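Long-range contacts in alcohol dehydrogenase (PDB 2EIH), which binds a zinc ion and probably catalyses the NAD-dependent oxidation of alcohols or the reverse reduction: residues V86-L91 and A292-L297; G62-G67 and A146-F151; A154-V159 and L287-A292. One frame throughout, in Å; residues are numbered along the deposited sequence.

Contact 1: V86-L91 and A292-L297; sequences VINPGL and ASKSRL
Bends at chi3 (-87°) and chi4 set CE and NZ of Lys294 beside Gly90 O, while chi1 of Asn88 (-151°) sets CG anti to the backbone N, on the side of Lys294. The amide ND2 donates to Lys294 O over 3.3 Å with an N-H...O angle of 162°, with Lys294 O close to the plane of the Asn88 amide and the donor tilted from the carbonyl plane. Leu297 N reaches the same Lys294 O from the opposite face, at 3.1 Å, so this oxygen is gripped twice. Asn88 and Lys294 cross obliquely: OD1 rests 3.4 Å from Lys294 CG. Lys294 NZ donates to Gly90 O at 3.1 Å from above the carbonyl plane; its stronger partner is Asp104, in a salt bridge, and Ser92 OG adds a third bond. The contact joins the end of strand 84-91, in the GroES-like catalytic domain, to the loop leaving strand 285-288, the last strand of the Rossmann-type sheet, a two-domain plan familiar from medium-chain dehydrogenases. The zinc site of Cys93, Cys96, Cys99 and Cys107 is close by, with the Lys294 side chain about 8 Å from the metal. An alanine in place of Lys294 would probably deprive Asp104 of its salt-bridge mate and Gly90 O of the ammonium group. Beyond the polar pair, Leu297 meets Asn88 tip to tip, CD1 standing 3.3 Å from ND2, and the same methyl lies 4.3 Å from Val86 CG2. Leu100 of a second subunit packs on Lys294.

Contact 2: G62-G67 and A146-F151; sequences GADGSG and AIPLTF
The carboxylate of Asp64 is the flat group between the two segments, and Leu149 and Pro148 come to it from different sides. Leu149 N donates to the syn lone pair of OD2, the side of the other oxygen, over 3.1 Å and in an almost straight line (177°). Leu149 CB stands well above the carboxylate plane, 3.0 Å from OD1, and Pro148 CB lies slightly to the other side of that plane, 3.1 Å from OD2. Hydrogen bond and carbon contacts together limit how the group can rotate. The bond from Leu149 ties strand 64-72, part of the mixed sheet of the GroES-like domain, to the N-terminal part of helix 148-161, where a backbone N-H finds its acceptor in a side chain brought in from a strand. The side chains of Asp64 and Leu149 cross at about a right angle. With chi1 at -160°, Leu149 has CG anti to the backbone N, and its CD2 lies 4.2 Å from Ala63 CB, an apolar contact beside the polar one. Within the helical segment, the ring of Phe151 has Ile147 O at its edge, in plane. Pro89 of strand 84-91 touches Ala63, Pro148 and Leu149 alike. Lys337 of strand 337-341 packs on Asp64 and Ala146, and Thr120 OG1 is hydrogen-bonded to Asp64 O.

Contact 3: A154-V159 and L287-A292; sequences AWQMVV and LGSTMA
Along 154-159, Gln156 is the first to touch segment 287-292, and its CB lies 3.4 Å from Met291 O and 3.7 Å from Ala292 CB. Its chi1 of -175° sets CG anti to the backbone N, and the chain runs on extended to the loop of 289-292. Its CD comes 3.4 Å from Met291 O and 3.7 Å from Ser289 OG, with the carbonyl and the hydroxyl both on one side of the amide. Met157 follows with its CG beside Ser289, 3.5 Å from OG and 3.7 Å from CB. Farther along, on the helix surface, Val159 CG2 lies 3.5 Å above the centre of the Trp155 ring. The other segment is the end of strand 285-288, an edge strand within this chain of the six-stranded parallel sheet of the Rossmann-type domain, and the chain that runs on from it. At Leu287 the sheet continues into a third subunit through an antiparallel ladder, and Phe280 of that subunit packs on Thr290. Thr290 O is held by Asn105 ND2. The Gln156 amide, the Ser289 hydroxyl and the Met291 carbonyl are gathered in one buried spot, where the amide, able both to donate and to accept, could probably serve both of its neighbours.

All three contacts are buried, but their settings differ. Contacts 1 and 2 reach neighbouring strands of the same mixed sheet, 84-91 and 64-72, and touch directly: Ile87 N lies 2.9 Å from Gly65 O, a probable hydrogen bond. Contacts 2 and 3 use successive parts of helix 148-161 and meet where Leu149 packs on Met291. Contacts 1 and 3 share Ala292, on the chain between strand 285-288 and helix 297-306. A charged group acts in each of the first two, a lysine near the zinc site and an aspartate near the N-terminal part of a helix, whereas contact 3 relies on neutral groups. Contacts 1 and 3 border other subunits; contact 2 is untouched by them.

Contact 1: V86-L91 and A292-L297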
loop_
_atom_site.group_PDB
_atom_site.type_symbol
_atom_site.label_atom_id
_atom_site.label_comp_id
_atom_site.label_asym_id
_atom_site.label_seq_id
_atom_site.Cartn_x
_atom_site.Cartn_y
_atom_site.Cartn_z
ATOM N N VAL A 86 -24.146 3.204 -20.494
ATOM C CA VAL A 86 -23.660 1.829 -20.505
ATOM C C VAL A 86 -24.010 1.354 -19.098
ATOM O O VAL A 86 -24.194 2.160 -18.188
ATOM C CB VAL A 86 -22.133 1.734 -20.717
ATOM C CG1 VAL A 86 -21.761 2.381 -22.029
ATOM C CG2 VAL A 86 -21.407 2.412 -19.575
ATOM N N ILE A 87 -24.092 0.044 -18.930
ATOM C CA ILE A 87 -24.450 -0.576 -17.665
ATOM C C ILE A 87 -23.222 -1.032 -16.891
ATOM O O ILE A 87 -22.267 -1.520 -17.476
ATOM C CB ILE A 87 -25.361 -1.783 -17.949
ATOM C CG1 ILE A 87 -26.718 -1.286 -18.471
ATOM C CG2 ILE A 87 -25.446 -2.678 -16.731
ATOM C CD1 ILE A 87 -27.558 -2.365 -19.087
ATOM N N ASN A 88 -23.257 -0.842 -15.575
ATOM C CA ASN A 88 -22.189 -1.253 -14.646
ATOM C C ASN A 88 -22.840 -2.529 -14.097
ATOM O O ASN A 88 -23.694 -2.456 -13.221
ATOM C CB ASN A 88 -22.053 -0.215 -13.529
ATOM C CG ASN A 88 -20.649 -0.132 -12.963
ATOM O OD1 ASN A 88 -20.050 -1.144 -12.598
ATOM N ND2 ASN A 88 -20.130 1.082 -12.855
ATOM N N PRO A 89 -22.435 -3.706 -14.595
ATOM C CA PRO A 89 -22.984 -5.007 -14.196
ATOM C C PRO A 89 -22.929 -5.442 -12.735
ATOM O O PRO A 89 -23.519 -6.465 -12.373
ATOM C CB PRO A 89 -22.267 -5.973 -15.128
ATOM C CG PRO A 89 -20.929 -5.347 -15.265
ATOM C CD PRO A 89 -21.203 -3.871 -15.382
ATOM N N GLY A 90 -22.264 -4.664 -11.882
ATOM C CA GLY A 90 -22.161 -5.038 -10.477
ATOM C C GLY A 90 -23.321 -4.631 -9.585
ATOM O O GLY A 90 -23.553 -3.443 -9.359
ATOM N N LEU A 91 -24.045 -5.619 -9.069
ATOM C CA LEU A 91 -25.174 -5.359 -8.174
ATOM C C LEU A 91 -24.874 -5.779 -6.733
ATOM O O LEU A 91 -24.498 -6.920 -6.464
ATOM C CB LEU A 91 -26.424 -6.089 -8.656
ATOM C CG LEU A 91 -27.112 -5.513 -9.892
ATOM C CD1 LEU A 91 -26.139 -5.511 -11.060
ATOM C CD2 LEU A 91 -28.336 -6.351 -10.223
ATOM N N ALA A 292 -14.724 -6.328 -10.477
ATOM C CA ALA A 292 -13.981 -5.251 -9.843
ATOM C C ALA A 292 -14.974 -4.320 -9.175
ATOM O O ALA A 292 -16.184 -4.533 -9.247
ATOM C CB ALA A 292 -13.171 -4.483 -10.878
ATOM N N SER A 293 -14.458 -3.290 -8.517
ATOM C CA SER A 293 -15.301 -2.312 -7.845
ATOM C C SER A 293 -16.001 -1.436 -8.884
ATOM O O SER A 293 -15.393 -1.044 -9.881
ATOM C CB SER A 293 -14.449 -1.440 -6.923
ATOM O OG SER A 293 -15.220 -0.386 -6.395
ATOM N N LYS A 294 -17.274 -1.133 -8.653
ATOM C CA LYS A 294 -18.027 -0.295 -9.578
ATOM C C LYS A 294 -17.348 1.033 -9.877
ATOM O O LYS A 294 -17.484 1.576 -10.968
ATOM C CB LYS A 294 -19.421 -0.011 -9.025
ATOM C CG LYS A 294 -20.401 -1.135 -9.167
ATOM C CD LYS A 294 -21.818 -0.623 -8.939
ATOM C CE LYS A 294 -22.195 -0.639 -7.465
ATOM N NZ LYS A 294 -22.303 -2.037 -6.957
ATOM N N SER A 295 -16.626 1.556 -8.898
ATOM C CA SER A 295 -15.946 2.838 -9.051
ATOM C C SER A 295 -14.924 2.825 -10.179
ATOM O O SER A 295 -14.650 3.855 -10.783
ATOM C CB SER A 295 -15.256 3.219 -7.734
ATOM O OG SER A 295 -14.305 2.226 -7.351
ATOM N N ARG A 296 -14.375 1.651 -10.461
ATOM C CA ARG A 296 -13.377 1.504 -11.510
ATOM C C ARG A 296 -13.901 1.783 -12.920
ATOM O O ARG A 296 -13.113 2.049 -13.822
ATOM C CB ARG A 296 -12.791 0.095 -11.474
ATOM C CG ARG A 296 -12.230 -0.303 -10.123
ATOM C CD ARG A 296 -10.962 0.476 -9.825
ATOM N NE ARG A 296 -10.318 0.004 -8.603
ATOM C CZ ARG A 296 -10.589 0.461 -7.387
ATOM N NH1 ARG A 296 -9.948 -0.041 -6.344
ATOM N NH2 ARG A 296 -11.480 1.431 -7.223
ATOM N N LEU A 297 -15.218 1.727 -13.114
ATOM C CA LEU A 297 -15.800 1.956 -14.436
ATOM C C LEU A 297 -15.653 3.401 -14.897
ATOM O O LEU A 297 -15.723 3.691 -16.089
ATOM C CB LEU A 297 -17.292 1.572 -14.450
ATOM C CG LEU A 297 -17.895 0.893 -15.707
ATOM C CD1 LEU A 297 -19.291 1.415 -15.978
ATOM C CD2 LEU A 297 -17.007 1.114 -16.922
#

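Contact 2: G62-G67 and A146-F151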
loop_
_atom_site.group_PDB
_atom_site.type_symbol
_atom_site.label_atom_id
_atom_site.label_comp_id
_atom_site.label_asym_id
_atom_site.label_seq_id
_atom_site.Cartn_x
_atom_site.Cartn_y
_atom_site.Cartn_z
ATOM N N GLY A 62 -27.744 -11.744 -19.778
ATOM C CA GLY A 62 -27.201 -10.443 -20.135
ATOM C C GLY A 62 -26.691 -9.555 -19.013
ATOM O O GLY A 62 -27.476 -8.990 -18.242
ATOM N N ALA A 63 -25.372 -9.417 -18.921
ATOM C CA ALA A 63 -24.781 -8.568 -17.895
ATOM C C ALA A 63 -24.343 -7.240 -18.521
ATOM O O ALA A 63 -24.559 -6.169 -17.953
ATOM C CB ALA A 63 -23.588 -9.279 -17.234
ATOM N N ASP A 64 -23.740 -7.316 -19.701
ATOM C CA ASP A 64 -23.283 -6.125 -20.407
ATOM C C ASP A 64 -24.365 -5.527 -21.296
ATOM O O ASP A 64 -25.115 -6.246 -21.961
ATOM C CB ASP A 64 -22.089 -6.465 -21.280
ATOM C CG ASP A 64 -20.791 -6.162 -20.606
ATOM O OD1 ASP A 64 -19.802 -6.859 -20.910
ATOM O OD2 ASP A 64 -20.762 -5.211 -19.786
ATOM N N GLY A 65 -24.431 -4.203 -21.327
ATOM C CA GLY A 65 -25.416 -3.559 -22.161
ATOM C C GLY A 65 -25.224 -2.065 -22.269
ATOM O O GLY A 65 -24.606 -1.423 -21.416
ATOM N N SER A 66 -25.746 -1.502 -23.348
ATOM C CA SER A 66 -25.677 -0.065 -23.546
ATOM C C SER A 66 -27.003 0.333 -24.135
ATOM O O SER A 66 -27.692 -0.490 -24.716
ATOM C CB SER A 66 -24.528 0.317 -24.489
ATOM O OG SER A 66 -24.705 -0.244 -25.764
ATOM N N GLY A 67 -27.369 1.593 -23.974
ATOM C CA GLY A 67 -28.626 2.030 -24.519
ATOM C C GLY A 67 -28.908 3.471 -24.179
ATOM O O GLY A 67 -28.000 4.244 -23.861
ATOM N N ALA A 146 -19.601 -3.519 -25.168
ATOM C CA ALA A 146 -18.505 -4.461 -25.007
ATOM C C ALA A 146 -17.513 -4.136 -23.878
ATOM O O ALA A 146 -16.773 -5.009 -23.438
ATOM C CB ALA A 146 -17.750 -4.597 -26.329
ATOM N N ILE A 147 -17.520 -2.901 -23.388
ATOM C CA ILE A 147 -16.569 -2.479 -22.373
ATOM C C ILE A 147 -16.626 -2.962 -20.911
ATOM O O ILE A 147 -15.736 -3.712 -20.471
ATOM C CB ILE A 147 -16.489 -0.934 -22.320
ATOM C CG1 ILE A 147 -16.066 -0.398 -23.668
ATOM C CG2 ILE A 147 -15.497 -0.492 -21.226
ATOM C CD1 ILE A 147 -16.212 1.098 -23.806
ATOM N N PRO A 148 -17.669 -2.556 -20.152
ATOM C CA PRO A 148 -17.859 -2.889 -18.739
ATOM C C PRO A 148 -17.276 -4.185 -18.165
ATOM O O PRO A 148 -16.186 -4.177 -17.575
ATOM C CB PRO A 148 -19.361 -2.771 -18.573
ATOM C CG PRO A 148 -19.710 -1.693 -19.530
ATOM C CD PRO A 148 -18.948 -2.130 -20.747
ATOM N N LEU A 149 -18.008 -5.284 -18.303
ATOM C CA LEU A 149 -17.589 -6.572 -17.751
ATOM C C LEU A 149 -16.098 -6.906 -17.948
ATOM O O LEU A 149 -15.379 -7.110 -16.963
ATOM C CB LEU A 149 -18.473 -7.692 -18.333
ATOM C CG LEU A 149 -18.662 -9.092 -17.698
ATOM C CD1 LEU A 149 -17.308 -9.730 -17.425
ATOM C CD2 LEU A 149 -19.483 -9.004 -16.428
ATOM N N THR A 150 -15.609 -6.971 -19.187
ATOM C CA THR A 150 -14.198 -7.316 -19.364
ATOM C C THR A 150 -13.228 -6.247 -18.903
ATOM O O THR A 150 -12.214 -6.566 -18.292
ATOM C CB THR A 150 -13.842 -7.697 -20.831
ATOM O OG1 THR A 150 -14.381 -6.727 -21.737
ATOM C CG2 THR A 150 -14.359 -9.082 -21.173
ATOM N N PHE A 151 -13.509 -4.981 -19.189
ATOM C CA PHE A 151 -12.576 -3.966 -18.726
ATOM C C PHE A 151 -12.457 -3.908 -17.205
ATOM O O PHE A 151 -11.365 -3.714 -16.680
ATOM C CB PHE A 151 -12.898 -2.596 -19.325
ATOM C CG PHE A 151 -12.325 -2.422 -20.691
ATOM C CD1 PHE A 151 -12.988 -2.924 -21.796
ATOM C CD2 PHE A 151 -11.046 -1.899 -20.856
ATOM C CE1 PHE A 151 -12.385 -2.927 -23.053
ATOM C CE2 PHE A 151 -10.428 -1.893 -22.103
ATOM C CZ PHE A 151 -11.110 -2.416 -23.204
#

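Contact 3: A154-V159 and L287-A292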
loop_
_atom_site.group_PDB
_atom_site.type_symbol
_atom_site.label_atom_id
_atom_site.label_comp_id
_atom_site.label_asym_id
_atom_site.label_seq_id
_atom_site.Cartn_x
_atom_site.Cartn_y
_atom_site.Cartn_z
ATOM N N ALA A 154 -10.342 -7.003 -16.133
ATOM C CA ALA A 154 -8.953 -6.836 -16.526
ATOM C C ALA A 154 -8.280 -5.770 -15.663
ATOM O O ALA A 154 -7.089 -5.857 -15.364
ATOM C CB ALA A 154 -8.873 -6.435 -17.993
ATOM N N TRP A 155 -9.044 -4.764 -15.265
ATOM C CA TRP A 155 -8.492 -3.679 -14.471
ATOM C C TRP A 155 -8.110 -4.113 -13.059
ATOM O O TRP A 155 -7.036 -3.759 -12.571
ATOM C CB TRP A 155 -9.480 -2.514 -14.433
ATOM C CG TRP A 155 -8.971 -1.332 -13.667
ATOM C CD1 TRP A 155 -8.847 -1.222 -12.315
ATOM C CD2 TRP A 155 -8.543 -0.079 -14.215
ATOM N NE1 TRP A 155 -8.384 0.025 -11.985
ATOM C CE2 TRP A 155 -8.194 0.752 -13.133
ATOM C CE3 TRP A 155 -8.442 0.430 -15.516
ATOM C CZ2 TRP A 155 -7.729 2.062 -13.305
ATOM C CZ3 TRP A 155 -7.984 1.727 -15.694
ATOM C CH2 TRP A 155 -7.641 2.537 -14.588
ATOM N N GLN A 156 -8.980 -4.878 -12.404
ATOM C CA GLN A 156 -8.673 -5.346 -11.060
ATOM C C GLN A 156 -7.444 -6.236 -11.103
ATOM O O GLN A 156 -6.598 -6.158 -10.220
ATOM C CB GLN A 156 -9.841 -6.127 -10.441
ATOM C CG GLN A 156 -9.579 -6.517 -8.982
ATOM C CD GLN A 156 -10.801 -7.034 -8.242
ATOM O OE1 GLN A 156 -10.989 -8.242 -8.111
ATOM N NE2 GLN A 156 -11.645 -6.119 -7.764
ATOM N N MET A 157 -7.339 -7.071 -12.133
ATOM C CA MET A 157 -6.196 -7.965 -12.260
ATOM C C MET A 157 -4.888 -7.202 -12.495
ATOM O O MET A 157 -3.904 -7.414 -11.785
ATOM C CB MET A 157 -6.423 -8.972 -13.395
ATOM C CG MET A 157 -7.563 -9.947 -13.142
ATOM S SD MET A 157 -7.701 -11.190 -14.472
ATOM C CE MET A 157 -8.424 -10.219 -15.688
ATOM N N VAL A 158 -4.890 -6.298 -13.472
ATOM C CA VAL A 158 -3.710 -5.503 -13.824
ATOM C C VAL A 158 -3.344 -4.438 -12.785
ATOM O O VAL A 158 -2.240 -4.434 -12.245
ATOM C CB VAL A 158 -3.934 -4.820 -15.208
ATOM C CG1 VAL A 158 -2.754 -3.924 -15.570
ATOM C CG2 VAL A 158 -4.128 -5.892 -16.276
ATOM N N VAL A 159 -4.284 -3.547 -12.503
ATOM C CA VAL A 159 -4.060 -2.463 -11.558
ATOM C C VAL A 159 -4.018 -2.858 -10.064
ATOM O O VAL A 159 -2.991 -2.689 -9.411
ATOM C CB VAL A 159 -5.110 -1.353 -11.800
ATOM C CG1 VAL A 159 -4.850 -0.164 -10.900
ATOM C CG2 VAL A 159 -5.064 -0.927 -13.259
ATOM N N LEU A 287 -3.216 -15.006 -7.704
ATOM C CA LEU A 287 -4.330 -14.216 -7.227
ATOM C C LEU A 287 -5.612 -14.420 -8.025
ATOM O O LEU A 287 -5.634 -14.230 -9.241
ATOM C CB LEU A 287 -3.926 -12.744 -7.284
ATOM C CG LEU A 287 -2.507 -12.432 -6.778
ATOM C CD1 LEU A 287 -1.998 -11.130 -7.364
ATOM C CD2 LEU A 287 -2.509 -12.380 -5.268
ATOM N N GLY A 288 -6.687 -14.800 -7.344
ATOM C CA GLY A 288 -7.953 -14.985 -8.037
ATOM C C GLY A 288 -8.662 -13.641 -8.114
ATOM O O GLY A 288 -8.594 -12.851 -7.174
ATOM N N SER A 289 -9.344 -13.373 -9.220
ATOM C CA SER A 289 -10.035 -12.112 -9.373
ATOM C C SER A 289 -11.321 -12.222 -10.175
ATOM O O SER A 289 -11.335 -12.743 -11.287
ATOM C CB SER A 289 -9.112 -11.085 -10.032
ATOM O OG SER A 289 -9.829 -9.905 -10.412
ATOM N N THR A 290 -12.407 -11.734 -9.599
ATOM C CA THR A 290 -13.688 -11.759 -10.281
ATOM C C THR A 290 -14.219 -10.347 -10.280
ATOM O O THR A 290 -14.343 -9.728 -9.229
ATOM C CB THR A 290 -14.692 -12.701 -9.577
ATOM O OG1 THR A 290 -14.223 -14.057 -9.651
ATOM C CG2 THR A 290 -16.055 -12.623 -10.254
ATOM N N MET A 291 -14.509 -9.832 -11.467
ATOM C CA MET A 291 -15.031 -8.473 -11.605
ATOM C C MET A 291 -14.124 -7.415 -10.948
ATOM O O MET A 291 -12.903 -7.576 -10.888
ATOM C CB MET A 291 -16.444 -8.402 -11.012
ATOM C CG MET A 291 -17.539 -9.027 -11.895
ATOM S SD MET A 291 -17.945 -8.090 -13.408
ATOM C CE MET A 291 -19.165 -6.904 -12.816
ATOM N N ALA A 292 -14.724 -6.328 -10.477
ATOM C CA ALA A 292 -13.981 -5.251 -9.843
ATOM C C ALA A 292 -14.974 -4.320 -9.175
ATOM O O ALA A 292 -16.184 -4.533 -9.247
ATOM C CB ALA A 292 -13.171 -4.483 -10.878
#